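Long-range contacts in homocysteine S-methyltransferase (Escherichia coli, PDB 5DMM), which transfers a methyl group from S-methylmethionine, or less efficiently from S-adenosylmethionine, to homocysteine, using zinc and yielding methionine: residues L34-K42 / Q72-R81; L56-Q64 / T298-K307. One frame throughout, in Å; residues are numbered along the deposited sequence.

Contact 1: residues L34-K42 / Q72-R81; sequences LADSLWSAK and QATPAGFAAR
Phe78 reaches with the far end of its ring to Ser40 and Ala41, at the beginning of helix 39-46. The CB of Ala41 lies over one face, 3.8 Å from the ring centroid in a CH-pi contact, while OG of Ser40 sits at the edge in the ring plane, 3.3 Å from CZ. Leu38 CD2 comes near the same rim, and its other methyl, CD1, rests 3.3 Å from the carbonyl O of Gly77. This is the compact half; Phe78 also touches Ser88 of helix 85-109 and Leu83. Toward the surface the packing gives way to charge. Leu38 CD1 lies over the centre of one face of the Arg81 guanidinium, whose NH2 forms a salt bridge of 2.9 Å to Asp36 OD1, the carboxylate and guanidinium planes standing 76° apart. With CG set between its backbone N and carbonyl carbon (chi1 67°), Asp36 also accepts from Leu38 N on OD1, at 2.6 Å, in an Asx turn. Loss of the carboxylate to an alanine here is likely to leave the exposed Arg81 without this charged mate and the Leu38 N-H without its acceptor. At the other end, Gln72 lays its amide beside Ser37, NE2 being held by the carbonyl of Ala127. The link into helix 39-46 thus packs on the chain that follows strand 65-67, at the rim of the TIM-barrel fold, with the side chain of Gln72 about 6 Å from the bound homocysteine.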
ATOM      1  N   LEU A  34      -0.557 -18.998  -7.660  1.00 37.89           N
ATOM      2  CA  LEU A  34      -0.548 -17.645  -8.194  1.00 40.98           C
ATOM      3  C   LEU A  34       0.389 -17.604  -9.390  1.00 39.59           C
ATOM      4  O   LEU A  34       1.552 -17.235  -9.264  1.00 40.45           O
ATOM      5  CB  LEU A  34      -0.128 -16.635  -7.122  1.00 35.28           C
ATOM      6  CG  LEU A  34      -0.830 -16.764  -5.762  1.00 32.45           C
ATOM      7  CD1 LEU A  34      -0.424 -15.617  -4.815  1.00 30.03           C
ATOM      8  CD2 LEU A  34      -2.348 -16.829  -5.905  1.00 26.10           C
ATOM      9  N   ALA A  35      -0.139 -17.978 -10.553  1.00 43.10           N
ATOM     10  CA  ALA A  35       0.678 -18.268 -11.731  1.00 48.33           C
ATOM     11  C   ALA A  35       1.218 -17.027 -12.439  1.00 41.31           C
ATOM     12  O   ALA A  35       2.272 -17.077 -13.072  1.00 42.66           O
ATOM     13  CB  ALA A  35      -0.128 -19.111 -12.710  1.00 55.05           C
ATOM     14  N   ASP A  36       0.497 -15.917 -12.339  1.00 38.07           N
ATOM     15  CA  ASP A  36       0.895 -14.701 -13.032  1.00 40.70           C
ATOM     16  C   ASP A  36       0.510 -13.474 -12.223  1.00 36.41           C
ATOM     17  O   ASP A  36      -0.135 -13.592 -11.184  1.00 30.93           O
ATOM     18  CB  ASP A  36       0.250 -14.642 -14.413  1.00 39.04           C
ATOM     19  CG  ASP A  36      -1.248 -14.484 -14.339  1.00 38.79           C
ATOM     20  OD1 ASP A  36      -1.710 -13.330 -14.278  1.00 39.84           O
ATOM     21  OD2 ASP A  36      -1.966 -15.510 -14.326  1.00 46.87           O
ATOM     22  N   SER A  37       0.877 -12.296 -12.716  1.00 32.31           N
ATOM     23  CA  SER A  37       0.661 -11.066 -11.966  1.00 31.85           C
ATOM     24  C   SER A  37      -0.801 -10.641 -11.910  1.00 31.89           C
ATOM     25  O   SER A  37      -1.137  -9.699 -11.200  1.00 33.37           O
ATOM     26  CB  SER A  37       1.493  -9.930 -12.561  1.00 32.46           C
ATOM     27  OG  SER A  37       0.939  -9.483 -13.787  1.00 37.11           O
ATOM     28  N   LEU A  38      -1.677 -11.307 -12.661  1.00 25.97           N
ATOM     29  CA  LEU A  38      -3.086 -10.946 -12.596  1.00 28.79           C
ATOM     30  C   LEU A  38      -3.841 -11.933 -11.722  1.00 25.68           C
ATOM     31  O   LEU A  38      -5.053 -12.099 -11.876  1.00 24.45           O
ATOM     32  CB  LEU A  38      -3.713 -10.892 -13.997  1.00 28.13           C
ATOM     33  CG  LEU A  38      -3.056  -9.940 -15.005  1.00 29.52           C
ATOM     34  CD1 LEU A  38      -3.833  -9.934 -16.324  1.00 30.39           C
ATOM     35  CD2 LEU A  38      -2.913  -8.529 -14.428  1.00 28.25           C
ATOM     36  N   TRP A  39      -3.133 -12.574 -10.795  1.00 25.42           N
ATOM     37  CA  TRP A  39      -3.744 -13.623  -9.988  1.00 24.20           C
ATOM     38  C   TRP A  39      -4.941 -13.117  -9.186  1.00 21.65           C
ATOM     39  O   TRP A  39      -5.844 -13.888  -8.889  1.00 20.86           O
ATOM     40  CB  TRP A  39      -2.717 -14.264  -9.037  1.00 26.39           C
ATOM     41  CG  TRP A  39      -2.091 -13.317  -8.046  1.00 25.56           C
ATOM     42  CD1 TRP A  39      -0.878 -12.703  -8.162  1.00 29.72           C
ATOM     43  CD2 TRP A  39      -2.640 -12.887  -6.790  1.00 23.52           C
ATOM     44  NE1 TRP A  39      -0.635 -11.918  -7.059  1.00 33.64           N
ATOM     45  CE2 TRP A  39      -1.700 -12.012  -6.203  1.00 33.32           C
ATOM     46  CE3 TRP A  39      -3.829 -13.158  -6.105  1.00 23.20           C
ATOM     47  CZ2 TRP A  39      -1.920 -11.400  -4.965  1.00 31.14           C
ATOM     48  CZ3 TRP A  39      -4.047 -12.546  -4.880  1.00 26.22           C
ATOM     49  CH2 TRP A  39      -3.096 -11.677  -4.324  1.00 30.76           C
ATOM     50  N   SER A  40      -4.953 -11.831  -8.842  1.00 22.94           N
ATOM     51  CA  SER A  40      -6.053 -11.293  -8.037  1.00 19.28           C
ATOM     52  C   SER A  40      -7.416 -11.452  -8.728  1.00 22.06           C
ATOM     53  O   SER A  40      -8.423 -11.661  -8.061  1.00 22.95           O
ATOM     54  CB  SER A  40      -5.799  -9.819  -7.685  1.00 22.50           C
ATOM     55  OG  SER A  40      -5.580  -9.036  -8.841  1.00 23.89           O
ATOM     56  N   ALA A  41      -7.448 -11.375 -10.056  1.00 22.25           N
ATOM     57  CA  ALA A  41      -8.702 -11.517 -10.782  1.00 22.11           C
ATOM     58  C   ALA A  41      -9.284 -12.918 -10.583  1.00 23.20           C
ATOM     59  O   ALA A  41     -10.497 -13.079 -10.445  1.00 23.79           O
ATOM     60  CB  ALA A  41      -8.503 -11.223 -12.267  1.00 22.87           C
ATOM     61  N   LYS A  42      -8.411 -13.921 -10.552  1.00 19.81           N
ATOM     62  CA  LYS A  42      -8.849 -15.289 -10.344  1.00 20.31           C
ATOM     63  C   LYS A  42      -9.259 -15.514  -8.900  1.00 18.87           C
ATOM     64  O   LYS A  42     -10.337 -16.026  -8.625  1.00 20.74           O
ATOM     65  CB  LYS A  42      -7.756 -16.290 -10.725  1.00 24.07           C
ATOM     66  CG  LYS A  42      -8.204 -17.745 -10.534  1.00 25.08           C
ATOM     67  CD  LYS A  42      -7.162 -18.747 -10.994  1.00 33.61           C
ATOM     68  CE  LYS A  42      -6.135 -19.013  -9.904  1.00 41.47           C
ATOM     69  NZ  LYS A  42      -5.104 -20.010 -10.327  1.00 46.41           N
ATOM     70  N   GLN A  72      -2.462  -4.778  -8.581  1.00 19.11           N
ATOM     71  CA  GLN A  72      -2.426  -4.967 -10.029  1.00 17.87           C
ATOM     72  C   GLN A  72      -3.834  -5.105 -10.612  1.00 19.07           C
ATOM     73  O   GLN A  72      -4.020  -5.625 -11.712  1.00 24.22           O
ATOM     74  CB  GLN A  72      -1.542  -6.172 -10.385  1.00 23.92           C
ATOM     75  CG  GLN A  72      -0.072  -5.741 -10.537  1.00 26.64           C
ATOM     76  CD  GLN A  72       0.938  -6.839 -10.267  1.00 28.74           C
ATOM     77  OE1 GLN A  72       0.756  -7.671  -9.377  1.00 38.24           O
ATOM     78  NE2 GLN A  72       2.027  -6.831 -11.028  1.00 28.08           N
ATOM     79  N   ALA A  73      -4.821  -4.610  -9.870  1.00 16.83           N
ATOM     80  CA  ALA A  73      -6.203  -4.608 -10.339  1.00 21.28           C
ATOM     81  C   ALA A  73      -6.594  -3.258 -10.960  1.00 20.97           C
ATOM     82  O   ALA A  73      -7.038  -2.337 -10.273  1.00 19.35           O
ATOM     83  CB  ALA A  73      -7.146  -4.962  -9.199  1.00 20.43           C
ATOM     84  N   THR A  74      -6.420  -3.151 -12.273  1.00 18.67           N
ATOM     85  CA  THR A  74      -6.901  -2.001 -13.037  1.00 17.39           C
ATOM     86  C   THR A  74      -7.642  -2.515 -14.259  1.00 16.72           C
ATOM     87  O   THR A  74      -7.410  -3.637 -14.680  1.00 15.70           O
ATOM     88  CB  THR A  74      -5.761  -1.086 -13.523  1.00 19.62           C
ATOM     89  OG1 THR A  74      -4.828  -1.867 -14.286  1.00 20.25           O
ATOM     90  CG2 THR A  74      -5.044  -0.406 -12.340  1.00 17.45           C
ATOM     91  N   PRO A  75      -8.528  -1.690 -14.831  1.00 18.77           N
ATOM     92  CA  PRO A  75      -9.128  -2.069 -16.114  1.00 16.33           C
ATOM     93  C   PRO A  75      -8.077  -2.365 -17.186  1.00 16.62           C
ATOM     94  O   PRO A  75      -8.254  -3.315 -17.940  1.00 16.96           O
ATOM     95  CB  PRO A  75      -9.958  -0.842 -16.481  1.00 17.48           C
ATOM     96  CG  PRO A  75     -10.353  -0.260 -15.151  1.00 19.36           C
ATOM     97  CD  PRO A  75      -9.141  -0.473 -14.268  1.00 17.88           C
ATOM     98  N   ALA A  76      -6.995  -1.587 -17.237  1.00 17.49           N
ATOM     99  CA  ALA A  76      -5.898  -1.845 -18.180  1.00 21.88           C
ATOM    100  C   ALA A  76      -5.324  -3.252 -18.026  1.00 20.13           C
ATOM    101  O   ALA A  76      -5.173  -3.990 -19.009  1.00 20.27           O
ATOM    102  CB  ALA A  76      -4.778  -0.808 -18.003  1.00 19.01           C
ATOM    103  N   GLY A  77      -4.979  -3.615 -16.794  1.00 18.34           N
ATOM    104  CA  GLY A  77      -4.429  -4.933 -16.526  1.00 18.56           C
ATOM    105  C   GLY A  77      -5.418  -6.056 -16.816  1.00 23.29           C
ATOM    106  O   GLY A  77      -5.075  -7.054 -17.458  1.00 21.00           O
ATOM    107  N   PHE A  78      -6.655  -5.891 -16.352  1.00 18.85           N
ATOM    108  CA  PHE A  78      -7.618  -6.988 -16.397  1.00 21.83           C
ATOM    109  C   PHE A  78      -8.265  -7.155 -17.773  1.00 24.08           C
ATOM    110  O   PHE A  78      -9.033  -8.102 -17.985  1.00 23.35           O
ATOM    111  CB  PHE A  78      -8.709  -6.797 -15.325  1.00 18.79           C
ATOM    112  CG  PHE A  78      -8.270  -7.156 -13.919  1.00 21.14           C
ATOM    113  CD1 PHE A  78      -7.011  -7.685 -13.670  1.00 21.30           C
ATOM    114  CD2 PHE A  78      -9.134  -6.975 -12.848  1.00 20.01           C
ATOM    115  CE1 PHE A  78      -6.611  -8.020 -12.358  1.00 22.35           C
ATOM    116  CE2 PHE A  78      -8.754  -7.313 -11.555  1.00 18.59           C
ATOM    117  CZ  PHE A  78      -7.489  -7.837 -11.308  1.00 17.76           C
ATOM    118  N   ALA A  79      -7.942  -6.265 -18.711  1.00 23.95           N
ATOM    119  CA  ALA A  79      -8.468  -6.398 -20.073  1.00 18.41           C
ATOM    120  C   ALA A  79      -7.855  -7.625 -20.741  1.00 26.98           C
ATOM    121  O   ALA A  79      -8.447  -8.203 -21.649  1.00 25.02           O
ATOM    122  CB  ALA A  79      -8.199  -5.161 -20.888  1.00 20.51           C
ATOM    123  N   ALA A  80      -6.678  -8.038 -20.283  1.00 23.34           N
ATOM    124  CA  ALA A  80      -6.069  -9.268 -20.801  1.00 25.91           C
ATOM    125  C   ALA A  80      -6.825 -10.507 -20.338  1.00 28.30           C
ATOM    126  O   ALA A  80      -6.564 -11.610 -20.810  1.00 33.28           O
ATOM    127  CB  ALA A  80      -4.604  -9.358 -20.382  1.00 27.73           C
ATOM    128  N   ARG A  81      -7.760 -10.335 -19.409  1.00 24.97           N
ATOM    129  CA  ARG A  81      -8.582 -11.454 -18.950  1.00 25.78           C
ATOM    130  C   ARG A  81     -10.005 -11.352 -19.492  1.00 27.39           C
ATOM    131  O   ARG A  81     -10.903 -12.050 -19.031  1.00 29.85           O
ATOM    132  CB  ARG A  81      -8.605 -11.512 -17.423  1.00 28.80           C
ATOM    133  CG  ARG A  81      -7.257 -11.843 -16.801  1.00 32.59           C
ATOM    134  CD  ARG A  81      -6.830 -13.250 -17.176  1.00 38.56           C
ATOM    135  NE  ARG A  81      -5.547 -13.610 -16.587  1.00 40.87           N
ATOM    136  CZ  ARG A  81      -4.396 -13.605 -17.250  1.00 41.24           C
ATOM    137  NH1 ARG A  81      -4.365 -13.266 -18.533  1.00 41.07           N
ATOM    138  NH2 ARG A  81      -3.277 -13.945 -16.630  1.00 46.03           N
TER

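Contact 2: residues L56-Q64 / T298-K307; sequences LDYYRAGAQ and TTPADIAALK
Pro300 lies across the ring of Tyr58, its CG 3.8 Å from the centroid and 18° off the normal, a CH-pi contact displaced toward the rim. Tyr58 has its CG anti to the carbonyl carbon (chi1 -84°), which brings the ring against Pro300, at the start of helix 300-309; there OH passes 3.2 Å from Thr299 CA, but its hydrogen bond is with the carbonyl of Ala22. Ile303 meets the same ring at its edge, CG1 3.6 Å from Tyr58 CD1. Its two branches divide the work: CG1 faces Tyr58, while CG2, anti to the backbone N, turns to Ala61 and lies 3.6 Å from Ala63 N. Asp57 brings OD1 against CB and CG of Pro300, while OD2 makes a salt bridge with Arg30. Ala61 fits between Pro300 and Ala304, and its carbonyl O receives a CA-H...O contact from Ala304 CA at 3.5 Å. Gly62 ends the first helix in a Schellman motif; at its positive phi a CB would probably crowd Lys307 CG and the preceding carbonyl. The lysine bends at its second torsion, and a water links its NZ to Gly62 O. Thr299 and Asp302 form a capping box. Segments 56-61 and 300-307 run at 21° to each other, their axes 8.7 Å apart at closest. Helix 24-29 touches Thr299 and Pro300, helix 85-109 flanks Tyr59, and strand 17-18 lies against Leu306 and Lys307.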
ATOM      1  N   LEU A  56      -8.085 -11.209   7.974  1.00 16.98           N
ATOM      2  CA  LEU A  56      -8.435 -11.487   9.365  1.00 17.25           C
ATOM      3  C   LEU A  56      -7.201 -11.961  10.135  1.00 18.91           C
ATOM      4  O   LEU A  56      -6.971 -11.557  11.277  1.00 17.44           O
ATOM      5  CB  LEU A  56      -9.552 -12.529   9.439  1.00 17.76           C
ATOM      6  CG  LEU A  56      -9.935 -13.001  10.845  1.00 20.45           C
ATOM      7  CD1 LEU A  56     -10.440 -11.835  11.694  1.00 20.84           C
ATOM      8  CD2 LEU A  56     -10.971 -14.131  10.768  1.00 20.03           C
ATOM      9  N   ASP A  57      -6.409 -12.809   9.490  1.00 15.91           N
ATOM     10  CA  ASP A  57      -5.131 -13.278  10.033  1.00 19.28           C
ATOM     11  C   ASP A  57      -4.208 -12.124  10.454  1.00 18.50           C
ATOM     12  O   ASP A  57      -3.586 -12.140  11.531  1.00 17.33           O
ATOM     13  CB  ASP A  57      -4.434 -14.133   8.976  1.00 20.56           C
ATOM     14  CG  ASP A  57      -3.520 -15.169   9.563  1.00 33.62           C
ATOM     15  OD1 ASP A  57      -2.870 -14.892  10.600  1.00 36.48           O
ATOM     16  OD2 ASP A  57      -3.447 -16.270   8.971  1.00 38.57           O
ATOM     17  N   TYR A  58      -4.110 -11.120   9.593  1.00 16.60           N
ATOM     18  CA  TYR A  58      -3.241  -9.986   9.891  1.00 17.15           C
ATOM     19  C   TYR A  58      -3.814  -9.110  11.007  1.00 17.40           C
ATOM     20  O   TYR A  58      -3.061  -8.621  11.848  1.00 17.67           O
ATOM     21  CB  TYR A  58      -2.984  -9.148   8.629  1.00 15.29           C
ATOM     22  CG  TYR A  58      -1.850  -9.692   7.780  1.00 13.17           C
ATOM     23  CD1 TYR A  58      -0.542  -9.682   8.261  1.00 15.47           C
ATOM     24  CD2 TYR A  58      -2.082 -10.204   6.496  1.00 15.57           C
ATOM     25  CE1 TYR A  58       0.500 -10.161   7.514  1.00 14.50           C
ATOM     26  CE2 TYR A  58      -1.026 -10.698   5.728  1.00 16.53           C
ATOM     27  CZ  TYR A  58       0.266 -10.677   6.263  1.00 16.88           C
ATOM     28  OH  TYR A  58       1.349 -11.139   5.554  1.00 14.54           O
ATOM     29  N   TYR A  59      -5.128  -8.894  11.026  1.00 18.28           N
ATOM     30  CA  TYR A  59      -5.706  -8.127  12.133  1.00 17.84           C
ATOM     31  C   TYR A  59      -5.452  -8.855  13.465  1.00 20.27           C
ATOM     32  O   TYR A  59      -5.194  -8.221  14.480  1.00 20.49           O
ATOM     33  CB  TYR A  59      -7.206  -7.896  11.939  1.00 18.77           C
ATOM     34  CG  TYR A  59      -7.626  -6.812  10.945  1.00 16.77           C
ATOM     35  CD1 TYR A  59      -7.094  -5.519  10.990  1.00 15.82           C
ATOM     36  CD2 TYR A  59      -8.599  -7.083   9.989  1.00 17.21           C
ATOM     37  CE1 TYR A  59      -7.513  -4.532  10.091  1.00 16.16           C
ATOM     38  CE2 TYR A  59      -9.027  -6.099   9.088  1.00 16.09           C
ATOM     39  CZ  TYR A  59      -8.473  -4.828   9.146  1.00 17.69           C
ATOM     40  OH  TYR A  59      -8.883  -3.858   8.267  1.00 16.15           O
ATOM     41  N   ARG A  60      -5.518 -10.186  13.448  1.00 19.07           N
ATOM     42  CA  ARG A  60      -5.228 -10.986  14.636  1.00 23.88           C
ATOM     43  C   ARG A  60      -3.778 -10.830  15.077  1.00 22.80           C
ATOM     44  O   ARG A  60      -3.491 -10.797  16.272  1.00 24.70           O
ATOM     45  CB  ARG A  60      -5.530 -12.466  14.390  1.00 22.46           C
ATOM     46  CG  ARG A  60      -6.999 -12.803  14.369  1.00 27.89           C
ATOM     47  CD  ARG A  60      -7.214 -14.299  14.156  1.00 27.77           C
ATOM     48  NE  ARG A  60      -8.599 -14.659  14.428  1.00 29.96           N
ATOM     49  CZ  ARG A  60      -9.240 -15.653  13.835  1.00 31.56           C
ATOM     50  NH1 ARG A  60      -8.619 -16.389  12.920  1.00 35.92           N
ATOM     51  NH2 ARG A  60     -10.502 -15.911  14.154  1.00 36.25           N
ATOM     52  N   ALA A  61      -2.871 -10.721  14.109  1.00 19.61           N
ATOM     53  CA  ALA A  61      -1.449 -10.590  14.396  1.00 18.34           C
ATOM     54  C   ALA A  61      -1.101  -9.202  14.943  1.00 22.82           C
ATOM     55  O   ALA A  61       0.000  -8.986  15.453  1.00 21.82           O
ATOM     56  CB  ALA A  61      -0.638 -10.884  13.151  1.00 20.90           C
ATOM     57  N   GLY A  62      -2.033  -8.260  14.829  1.00 18.79           N
ATOM     58  CA  GLY A  62      -1.820  -6.935  15.373  1.00 18.72           C
ATOM     59  C   GLY A  62      -1.914  -5.798  14.375  1.00 18.15           C
ATOM     60  O   GLY A  62      -1.802  -4.632  14.763  1.00 17.95           O
ATOM     61  N   ALA A  63      -2.114  -6.117  13.094  1.00 16.36           N
ATOM     62  CA  ALA A  63      -2.265  -5.077  12.077  1.00 17.42           C
ATOM     63  C   ALA A  63      -3.449  -4.181  12.406  1.00 17.35           C
ATOM     64  O   ALA A  63      -4.498  -4.660  12.815  1.00 17.23           O
ATOM     65  CB  ALA A  63      -2.446  -5.696  10.680  1.00 16.36           C
ATOM     66  N   GLN A  64      -3.286  -2.874  12.220  1.00 13.23           N
ATOM     67  CA  GLN A  64      -4.396  -1.958  12.417  1.00 14.67           C
ATOM     68  C   GLN A  64      -4.860  -1.372  11.090  1.00 17.79           C
ATOM     69  O   GLN A  64      -5.812  -0.588  11.048  1.00 17.56           O
ATOM     70  CB  GLN A  64      -3.998  -0.852  13.397  1.00 16.32           C
ATOM     71  CG  GLN A  64      -3.599  -1.439  14.745  1.00 20.93           C
ATOM     72  CD  GLN A  64      -2.709  -0.519  15.547  1.00 23.77           C
ATOM     73  OE1 GLN A  64      -1.498  -0.458  15.324  1.00 23.67           O
ATOM     74  NE2 GLN A  64      -3.301   0.194  16.493  1.00 26.26           N
ATOM     75  N   THR A 298       6.854 -11.301   3.485  1.00 18.12           N
ATOM     76  CA  THR A 298       6.471 -11.189   4.885  1.00 16.51           C
ATOM     77  C   THR A 298       5.151 -11.910   5.101  1.00 18.01           C
ATOM     78  O   THR A 298       4.411 -12.205   4.158  1.00 19.58           O
ATOM     79  CB  THR A 298       6.357  -9.731   5.349  1.00 16.77           C
ATOM     80  OG1 THR A 298       5.276  -9.090   4.663  1.00 19.75           O
ATOM     81  CG2 THR A 298       7.657  -9.007   5.062  1.00 16.39           C
ATOM     82  N   THR A 299       4.881 -12.232   6.356  1.00 16.50           N
ATOM     83  CA  THR A 299       3.715 -13.014   6.722  1.00 14.64           C
ATOM     84  C   THR A 299       3.200 -12.435   8.044  1.00 14.78           C
ATOM     85  O   THR A 299       3.825 -11.525   8.609  1.00 13.81           O
ATOM     86  CB  THR A 299       4.072 -14.517   6.890  1.00 18.45           C
ATOM     87  OG1 THR A 299       4.757 -14.686   8.128  1.00 17.68           O
ATOM     88  CG2 THR A 299       4.961 -15.019   5.763  1.00 16.33           C
ATOM     89  N   PRO A 300       2.072 -12.953   8.557  1.00 14.77           N
ATOM     90  CA  PRO A 300       1.619 -12.459   9.863  1.00 15.65           C
ATOM     91  C   PRO A 300       2.625 -12.673  11.003  1.00 19.37           C
ATOM     92  O   PRO A 300       2.468 -12.054  12.067  1.00 18.00           O
ATOM     93  CB  PRO A 300       0.349 -13.269  10.108  1.00 17.80           C
ATOM     94  CG  PRO A 300      -0.200 -13.494   8.714  1.00 16.84           C
ATOM     95  CD  PRO A 300       1.027 -13.740   7.872  1.00 16.83           C
ATOM     96  N   ALA A 301       3.632 -13.522  10.799  1.00 17.21           N
ATOM     97  CA  ALA A 301       4.669 -13.721  11.820  1.00 18.33           C
ATOM     98  C   ALA A 301       5.468 -12.436  12.028  1.00 19.39           C
ATOM     99  O   ALA A 301       5.826 -12.100  13.154  1.00 18.94           O
ATOM    100  CB  ALA A 301       5.595 -14.862  11.443  1.00 21.09           C
ATOM    101  N   ASP A 302       5.741 -11.721  10.938  1.00 19.18           N
ATOM    102  CA  ASP A 302       6.459 -10.447  11.023  1.00 18.47           C
ATOM    103  C   ASP A 302       5.648  -9.389  11.757  1.00 18.86           C
ATOM    104  O   ASP A 302       6.200  -8.620  12.555  1.00 16.04           O
ATOM    105  CB  ASP A 302       6.826  -9.930   9.632  1.00 17.98           C
ATOM    106  CG  ASP A 302       7.730 -10.879   8.874  1.00 23.86           C
ATOM    107  OD1 ASP A 302       8.955 -10.873   9.136  1.00 29.48           O
ATOM    108  OD2 ASP A 302       7.224 -11.622   8.001  1.00 21.84           O
ATOM    109  N   ILE A 303       4.347  -9.336  11.471  1.00 15.31           N
ATOM    110  CA  ILE A 303       3.449  -8.383  12.123  1.00 15.24           C
ATOM    111  C   ILE A 303       3.337  -8.703  13.616  1.00 18.14           C
ATOM    112  O   ILE A 303       3.352  -7.807  14.464  1.00 16.81           O
ATOM    113  CB  ILE A 303       2.049  -8.394  11.454  1.00 15.36           C
ATOM    114  CG1 ILE A 303       2.193  -8.019   9.980  1.00 15.95           C
ATOM    115  CG2 ILE A 303       1.113  -7.422  12.145  1.00 16.73           C
ATOM    116  CD1 ILE A 303       2.970  -6.714   9.784  1.00 16.53           C
ATOM    117  N   ALA A 304       3.236  -9.988  13.934  1.00 15.32           N
ATOM    118  CA  ALA A 304       3.197 -10.431  15.328  1.00 19.99           C
ATOM    119  C   ALA A 304       4.473 -10.023  16.067  1.00 18.10           C
ATOM    120  O   ALA A 304       4.429  -9.542  17.205  1.00 19.04           O
ATOM    121  CB  ALA A 304       2.999 -11.943  15.390  1.00 18.28           C
ATOM    122  N   ALA A 305       5.614 -10.181  15.410  1.00 15.93           N
ATOM    123  CA  ALA A 305       6.877  -9.752  16.008  1.00 19.84           C
ATOM    124  C   ALA A 305       6.920  -8.235  16.236  1.00 21.36           C
ATOM    125  O   ALA A 305       7.427  -7.771  17.254  1.00 20.34           O
ATOM    126  CB  ALA A 305       8.052 -10.185  15.141  1.00 16.97           C
ATOM    127  N   LEU A 306       6.386  -7.462  15.296  1.00 18.64           N
ATOM    128  CA  LEU A 306       6.383  -6.003  15.437  1.00 18.56           C
ATOM    129  C   LEU A 306       5.503  -5.593  16.597  1.00 21.78           C
ATOM    130  O   LEU A 306       5.844  -4.689  17.371  1.00 25.25           O
ATOM    131  CB  LEU A 306       5.901  -5.325  14.146  1.00 17.12           C
ATOM    132  CG  LEU A 306       6.900  -5.269  12.983  1.00 17.32           C
ATOM    133  CD1 LEU A 306       6.195  -4.933  11.693  1.00 16.20           C
ATOM    134  CD2 LEU A 306       7.972  -4.230  13.268  1.00 17.56           C
ATOM    135  N   LYS A 307       4.377  -6.279  16.720  1.00 20.03           N
ATOM    136  CA  LYS A 307       3.395  -6.004  17.759  1.00 22.74           C
ATOM    137  C   LYS A 307       4.014  -6.217  19.142  1.00 28.26           C
ATOM    138  O   LYS A 307       3.840  -5.399  20.049  1.00 28.34           O
ATOM    139  CB  LYS A 307       2.168  -6.898  17.555  1.00 25.12           C
ATOM    140  CG  LYS A 307       1.063  -6.762  18.594  1.00 28.00           C
ATOM    141  CD  LYS A 307       0.428  -5.388  18.539  1.00 34.47           C
ATOM    142  CE  LYS A 307      -0.741  -5.270  19.501  1.00 36.54           C
ATOM    143  NZ  LYS A 307      -1.332  -3.899  19.458  1.00 41.43           N
TER
HETATM  144  O   HOH W   1      -2.385  -3.628  17.252  1.00 30.31           O

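Overall arrangement
The two contacts sit about 26 Å apart between centres, with nearest atoms about 10 Å apart, and do not touch. Their segments alternate along the chain: 34-42, 56-64, 72-81, 298-307. Helices 39-46 and 48-61 follow one another, and strand 65-67 then leads from contact 2 to the second segment of contact 1. Contact 1 is local, joining chain before helix 48-61 to chain just after strand 65-67. Contact 2 sets the helix after the last strand against the helix before strand 65-67, beside strand 17-18, consistent with closing the barrel where the chain ends meet. Each contact has one end near the zinc and homocysteine site, the side chain of Thr298 being about 8 Å from both ligands.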